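Local structure of catalase-3 (Neurospora crassa, 4AJ9) at residues R201-M206 with Q257-A262; P527-L532 with E556-K561. The protein breaks hydrogen peroxide down to water and molecular oxygen with the help of a heme cofactor, and so probably protects cells from peroxide toxicity. All blocks are in the same frame, centred on the assembly; numbering follows the deposited sequence.

Contact 1 (201-206 with 257-262) is buried inside the catalase family region, where a loop meets helix 254-264. Contact 2 (527-532 with 556-561) is only partly buried and belongs to the C-terminal domain of long catalases, where two chain segments run into neighbouring parallel strands. The chemistry differs accordingly: charged side chains pair in contact 1, whereas backbone hydrogen bonds and aliphatic packing hold contact 2. Their centres are about 13 Å apart, and the two touch. Arg204 NH2 probably donates to Thr531 OG1 at 2.9 Å, and Leu532 CD2 packs on Arg201 and His205, so the pair marks a junction between the two regions.

Contact 1: residues R201-M206 with Q257-A262; sequences RSYRHM and QDLWDA
Arg204 grips Asp258 side-on, NE giving a hydrogen to OD1 at 2.6 Å and NH2 another to OD2 at 2.8 Å. Both bonds are nearly straight and arrive on the syn sides of the carboxylate oxygens, and the two flat groups are only 25° apart. A bend at chi3 (-57°) turns NE out of the extended line of the side chain. Arg201 comes at the same carboxylate differently: its NH1 reaches OD2 at 2.8 Å from above the carboxylate plane, the guanidinium standing almost perpendicular to it (89°). OD2 thus serves two arginines in one salt-bridge network, and two positive groups around one buried aspartate probably favour its ionised form. Arg201 also forms a salt bridge through NE with Asp586, its strongest polar partner.

Two waters extend the network. Water 2 joins Asp258 OD1 to the backbone N of Tyr203, and water 1 lies between Asp258 OD2 and Arg201 NH2. The network fastens the loop between helix 187-193 and strand 208-209 to helix 254-264 within the catalase domain. An aspartate suits the helix side because its short chain, CG anti to the backbone N, holds the carboxylate close to the helix while the long arginines reach across to it.

Ser202 packs CB against Asp258 OD1 at 3.4 Å, while its OG shares a hydrogen bond with His205 ND1. Farther along the helix, Ala262 sets its small CB over one face of the Arg204 guanidinium and approaches CD to 3.5 Å. Leu259 extends the apolar side: CD1 lies near Arg204 CG, and CD2 meets the edge of the Tyr203 ring at CD2, 3.9 Å away. That ring also stacks with Phe103 of strand 96-104, which Leu259 touches too.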
loop_
_atom_site.group_PDB
_atom_site.type_symbol
_atom_site.label_atom_id
_atom_site.label_comp_id
_atom_site.label_asym_id
_atom_site.label_seq_id
_atom_site.Cartn_x
_atom_site.Cartn_y
_atom_site.Cartn_z
ATOM N N ARG C 201 0.939 -15.223 35.280
ATOM C CA ARG C 201 2.261 -15.843 35.326
ATOM C C ARG C 201 2.713 -16.289 33.937
ATOM O O ARG C 201 3.905 -16.238 33.615
ATOM C CB ARG C 201 2.242 -17.023 36.308
ATOM C CG ARG C 201 3.338 -18.052 36.096
ATOM C CD ARG C 201 4.745 -17.452 36.242
ATOM N NE ARG C 201 5.722 -18.532 36.185
ATOM C CZ ARG C 201 6.127 -19.095 35.053
ATOM N NH1 ARG C 201 5.670 -18.654 33.885
ATOM N NH2 ARG C 201 6.996 -20.093 35.087
ATOM N N SER C 202 1.766 -16.711 33.102
ATOM C CA SER C 202 2.083 -17.062 31.714
ATOM C C SER C 202 0.806 -17.210 30.911
ATOM O O SER C 202 -0.287 -17.212 31.481
ATOM C CB SER C 202 2.861 -18.372 31.648
ATOM O OG SER C 202 1.978 -19.484 31.658
ATOM N N TYR C 203 0.946 -17.333 29.587
ATOM C CA TYR C 203 -0.197 -17.589 28.711
ATOM C C TYR C 203 -0.810 -18.921 29.103
ATOM O O TYR C 203 -2.024 -19.114 29.010
ATOM C CB TYR C 203 0.246 -17.685 27.252
ATOM C CG TYR C 203 0.897 -16.441 26.667
ATOM C CD1 TYR C 203 0.516 -15.162 27.060
ATOM C CD2 TYR C 203 1.863 -16.562 25.672
ATOM C CE1 TYR C 203 1.126 -14.019 26.483
ATOM C CE2 TYR C 203 2.460 -15.459 25.110
ATOM C CZ TYR C 203 2.085 -14.191 25.504
ATOM O OH TYR C 203 2.715 -13.115 24.907
ATOM N N ARG C 204 0.046 -19.840 29.541
ATOM C CA ARG C 204 -0.370 -21.201 29.872
ATOM C C ARG C 204 -1.208 -21.259 31.143
ATOM O O ARG C 204 -1.924 -22.239 31.378
ATOM C CB ARG C 204 0.851 -22.114 30.004
ATOM C CG ARG C 204 1.687 -22.201 28.737
ATOM C CD ARG C 204 2.921 -23.064 28.933
ATOM N NE ARG C 204 3.756 -22.583 30.028
ATOM C CZ ARG C 204 4.042 -23.278 31.127
ATOM N NH1 ARG C 204 3.566 -24.505 31.292
ATOM N NH2 ARG C 204 4.813 -22.740 32.065
ATOM N N HIS C 205 -1.119 -20.204 31.951
ATOM C CA HIS C 205 -1.847 -20.120 33.211
ATOM C C HIS C 205 -2.991 -19.108 33.172
ATOM O O HIS C 205 -3.289 -18.470 34.187
ATOM C CB HIS C 205 -0.890 -19.789 34.356
ATOM C CG HIS C 205 0.141 -20.849 34.594
ATOM N ND1 HIS C 205 1.335 -20.891 33.908
ATOM C CD2 HIS C 205 0.143 -21.921 35.421
ATOM C CE1 HIS C 205 2.036 -21.934 34.311
ATOM N NE2 HIS C 205 1.332 -22.582 35.224
ATOM N N MET C 206 -3.612 -18.968 31.999
ATOM C CA MET C 206 -4.806 -18.146 31.809
ATOM C C MET C 206 -5.991 -19.000 31.372
ATOM O O MET C 206 -5.825 -19.965 30.618
ATOM C CB MET C 206 -4.590 -17.104 30.699
ATOM C CG MET C 206 -3.349 -16.231 30.828
ATOM S SD MET C 206 -3.299 -14.937 29.555
ATOM C CE MET C 206 -3.452 -15.907 28.053
ATOM N N GLN C 257 8.756 -16.421 25.856
ATOM C CA GLN C 257 9.780 -17.415 26.169
ATOM C C GLN C 257 9.177 -18.609 26.929
ATOM O O GLN C 257 9.513 -19.766 26.650
ATOM C CB GLN C 257 10.935 -16.794 26.969
ATOM C CG GLN C 257 12.147 -17.719 27.128
ATOM C CD GLN C 257 12.980 -17.827 25.852
ATOM O OE1 GLN C 257 13.613 -16.855 25.428
ATOM N NE2 GLN C 257 12.990 -19.013 25.241
ATOM N N ASP C 258 8.297 -18.331 27.890
ATOM C CA ASP C 258 7.678 -19.398 28.690
ATOM C C ASP C 258 6.927 -20.388 27.786
ATOM O O ASP C 258 7.066 -21.602 27.914
ATOM C CB ASP C 258 6.750 -18.804 29.763
ATOM C CG ASP C 258 5.815 -19.831 30.366
ATOM O OD1 ASP C 258 4.857 -20.255 29.677
ATOM O OD2 ASP C 258 6.035 -20.223 31.534
ATOM N N LEU C 259 6.139 -19.865 26.857
ATOM C CA LEU C 259 5.367 -20.712 25.947
ATOM C C LEU C 259 6.287 -21.518 25.035
ATOM O O LEU C 259 6.095 -22.729 24.830
ATOM C CB LEU C 259 4.439 -19.833 25.102
ATOM C CG LEU C 259 3.592 -20.544 24.052
ATOM C CD1 LEU C 259 2.680 -21.553 24.713
ATOM C CD2 LEU C 259 2.798 -19.521 23.252
ATOM N N TRP C 260 7.277 -20.836 24.469
ATOM C CA TRP C 260 8.238 -21.482 23.588
ATOM C C TRP C 260 8.917 -22.625 24.324
ATOM O O TRP C 260 9.067 -23.714 23.774
ATOM C CB TRP C 260 9.307 -20.491 23.121
ATOM C CG TRP C 260 10.201 -21.037 22.035
ATOM C CD1 TRP C 260 11.355 -21.762 22.194
ATOM C CD2 TRP C 260 10.005 -20.902 20.620
ATOM N NE1 TRP C 260 11.882 -22.088 20.956
ATOM C CE2 TRP C 260 11.070 -21.570 19.979
ATOM C CE3 TRP C 260 9.026 -20.285 19.833
ATOM C CZ2 TRP C 260 11.189 -21.627 18.587
ATOM C CZ3 TRP C 260 9.155 -20.338 18.446
ATOM C CH2 TRP C 260 10.221 -21.011 17.844
ATOM N N ASP C 261 9.337 -22.364 25.561
ATOM C CA ASP C 261 10.113 -23.337 26.334
ATOM C C ASP C 261 9.268 -24.549 26.704
ATOM O O ASP C 261 9.734 -25.689 26.639
ATOM C CB ASP C 261 10.684 -22.716 27.626
ATOM C CG ASP C 261 11.886 -21.823 27.381
ATOM O OD1 ASP C 261 12.462 -21.848 26.273
ATOM O OD2 ASP C 261 12.265 -21.099 28.320
ATOM N N ALA C 262 8.031 -24.294 27.120
ATOM C CA ALA C 262 7.127 -25.363 27.513
ATOM C C ALA C 262 6.942 -26.312 26.339
ATOM O O ALA C 262 6.991 -27.532 26.494
ATOM C CB ALA C 262 5.784 -24.791 27.973
HETATM O O HOH W 1 7.860 -22.108 32.905
HETATM O O HOH W 2 3.476 -18.293 28.276
#

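Contact 2: residues P527-L532 with E556-K561; sequences PTIATL and EKDGLK
Ile529 and Leu560 meet through their branch ends, Ile529 CD1 lying 3.7 Å from Leu560 CD2. Ile529 carries CG1 between its backbone N and carbonyl carbon (chi1 63°), and beyond it CD1 also comes within 3.3 Å of Asp558 OD2, an apolar methyl beside a carboxylate oxygen. The same Leu560 CD2 packs against Leu532 CB at 4.0 Å and lies close to the carbonyl oxygens of Ile529 and Leu532, so this one methyl touches both ends of the turn.

That turn is a type II beta turn from Ile529 to Leu532, overlapped at its start by an ST turn in which Thr528 OG1 accepts from Ala530 N. Two backbone hydrogen bonds tie it across: Thr531 N to Gly559 O at 2.8 Å and Lys561 N to Leu532 O at 2.9 Å. Gly559 has positive phi (83°), a conformation that glycine adopts easily, and its backbone lies close against the turn, Gly559 O being 3.6 Å from Ala530 CA.

Helix 654-667 covers the aliphatic cluster, Leu665 touching both Ile529 and Leu560. Past Leu532 and Leu560 the chain enters strands 533-537 and 561-566, parallel neighbours in the six-stranded sheet, with helix 544-557 in the beta-alpha-beta connection between them.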
loop_
_atom_site.group_PDB
_atom_site.type_symbol
_atom_site.label_atom_id
_atom_site.label_comp_id
_atom_site.label_asym_id
_atom_site.label_seq_id
_atom_site.Cartn_x
_atom_site.Cartn_y
_atom_site.Cartn_z
ATOM N N PRO C 527 -2.599 -27.471 39.686
ATOM C CA PRO C 527 -2.814 -28.905 39.463
ATOM C C PRO C 527 -1.518 -29.616 39.128
ATOM O O PRO C 527 -1.377 -30.819 39.372
ATOM C CB PRO C 527 -3.777 -28.935 38.265
ATOM C CG PRO C 527 -3.474 -27.676 37.513
ATOM C CD PRO C 527 -3.097 -26.650 38.565
ATOM N N THR C 528 -0.568 -28.873 38.573
ATOM C CA THR C 528 0.737 -29.431 38.262
ATOM C C THR C 528 1.827 -28.378 38.434
ATOM O O THR C 528 1.575 -27.177 38.292
ATOM C CB THR C 528 0.782 -29.996 36.827
ATOM O OG1 THR C 528 2.079 -30.546 36.575
ATOM C CG2 THR C 528 0.486 -28.909 35.797
ATOM N N ILE C 529 3.035 -28.825 38.747
ATOM C CA ILE C 529 4.166 -27.909 38.830
ATOM C C ILE C 529 5.158 -28.126 37.683
ATOM O O ILE C 529 6.214 -27.503 37.642
ATOM C CB ILE C 529 4.870 -28.005 40.187
ATOM C CG1 ILE C 529 5.469 -29.403 40.381
ATOM C CG2 ILE C 529 3.891 -27.634 41.302
ATOM C CD1 ILE C 529 6.545 -29.467 41.467
ATOM N N ALA C 530 4.797 -28.987 36.735
ATOM C CA ALA C 530 5.624 -29.195 35.554
ATOM C C ALA C 530 5.974 -27.856 34.904
ATOM O O ALA C 530 5.139 -26.952 34.852
ATOM C CB ALA C 530 4.914 -30.089 34.559
ATOM N N THR C 531 7.214 -27.747 34.425
ATOM C CA THR C 531 7.747 -26.544 33.780
ATOM C C THR C 531 8.086 -25.394 34.723
ATOM O O THR C 531 8.792 -24.477 34.322
ATOM C CB THR C 531 6.815 -25.973 32.692
ATOM O OG1 THR C 531 5.788 -25.176 33.308
ATOM C CG2 THR C 531 6.193 -27.089 31.865
ATOM N N LEU C 532 7.579 -25.406 35.952
ATOM C CA LEU C 532 7.878 -24.297 36.848
ATOM C C LEU C 532 9.392 -24.237 37.117
ATOM O O LEU C 532 10.101 -25.240 36.997
ATOM C CB LEU C 532 7.070 -24.363 38.144
ATOM C CG LEU C 532 5.554 -24.236 37.956
ATOM C CD1 LEU C 532 4.868 -24.022 39.290
ATOM C CD2 LEU C 532 5.200 -23.113 36.984
ATOM N N GLU C 556 14.621 -31.750 38.722
ATOM C CA GLU C 556 14.286 -32.030 37.328
ATOM C C GLU C 556 13.465 -33.308 37.163
ATOM O O GLU C 556 12.752 -33.466 36.177
ATOM C CB GLU C 556 15.548 -32.101 36.471
ATOM C CG GLU C 556 16.196 -30.749 36.221
ATOM C CD GLU C 556 17.389 -30.850 35.291
ATOM O OE1 GLU C 556 18.084 -31.890 35.317
ATOM O OE2 GLU C 556 17.627 -29.892 34.532
ATOM N N LYS C 557 13.571 -34.223 38.123
ATOM C CA LYS C 557 12.788 -35.455 38.083
ATOM C C LYS C 557 11.301 -35.155 38.137
ATOM O O LYS C 557 10.504 -35.840 37.511
ATOM C CB LYS C 557 13.152 -36.378 39.248
ATOM C CG LYS C 557 14.506 -37.032 39.129
ATOM C CD LYS C 557 14.766 -37.948 40.309
ATOM C CE LYS C 557 16.088 -38.681 40.155
ATOM N NZ LYS C 557 16.339 -39.598 41.301
ATOM N N ASP C 558 10.936 -34.131 38.898
ATOM C CA ASP C 558 9.535 -33.798 39.120
ATOM C C ASP C 558 9.046 -32.795 38.079
ATOM O O ASP C 558 8.051 -32.093 38.283
ATOM C CB ASP C 558 9.344 -33.251 40.538
ATOM C CG ASP C 558 7.904 -33.359 41.023
ATOM O OD1 ASP C 558 7.154 -34.213 40.500
ATOM O OD2 ASP C 558 7.527 -32.596 41.941
ATOM N N GLY C 559 9.768 -32.721 36.966
ATOM C CA GLY C 559 9.348 -31.912 35.838
ATOM C C GLY C 559 9.687 -30.437 35.914
ATOM O O GLY C 559 9.189 -29.659 35.103
ATOM N N LEU C 560 10.528 -30.051 36.872
ATOM C CA LEU C 560 10.917 -28.646 37.042
ATOM C C LEU C 560 12.106 -28.240 36.163
ATOM O O LEU C 560 12.952 -29.062 35.836
ATOM C CB LEU C 560 11.245 -28.364 38.516
ATOM C CG LEU C 560 10.131 -28.684 39.517
ATOM C CD1 LEU C 560 10.655 -28.645 40.944
ATOM C CD2 LEU C 560 8.962 -27.717 39.340
ATOM N N LYS C 561 12.157 -26.959 35.792
ATOM C CA LYS C 561 13.262 -26.396 35.025
ATOM C C LYS C 561 14.166 -25.621 35.967
ATOM O O LYS C 561 13.793 -24.567 36.477
ATOM C CB LYS C 561 12.751 -25.458 33.934
ATOM C CG LYS C 561 13.837 -25.010 32.970
ATOM C CD LYS C 561 13.370 -23.840 32.109
ATOM C CE LYS C 561 14.251 -23.669 30.871
ATOM N NZ LYS C 561 15.696 -23.546 31.222
#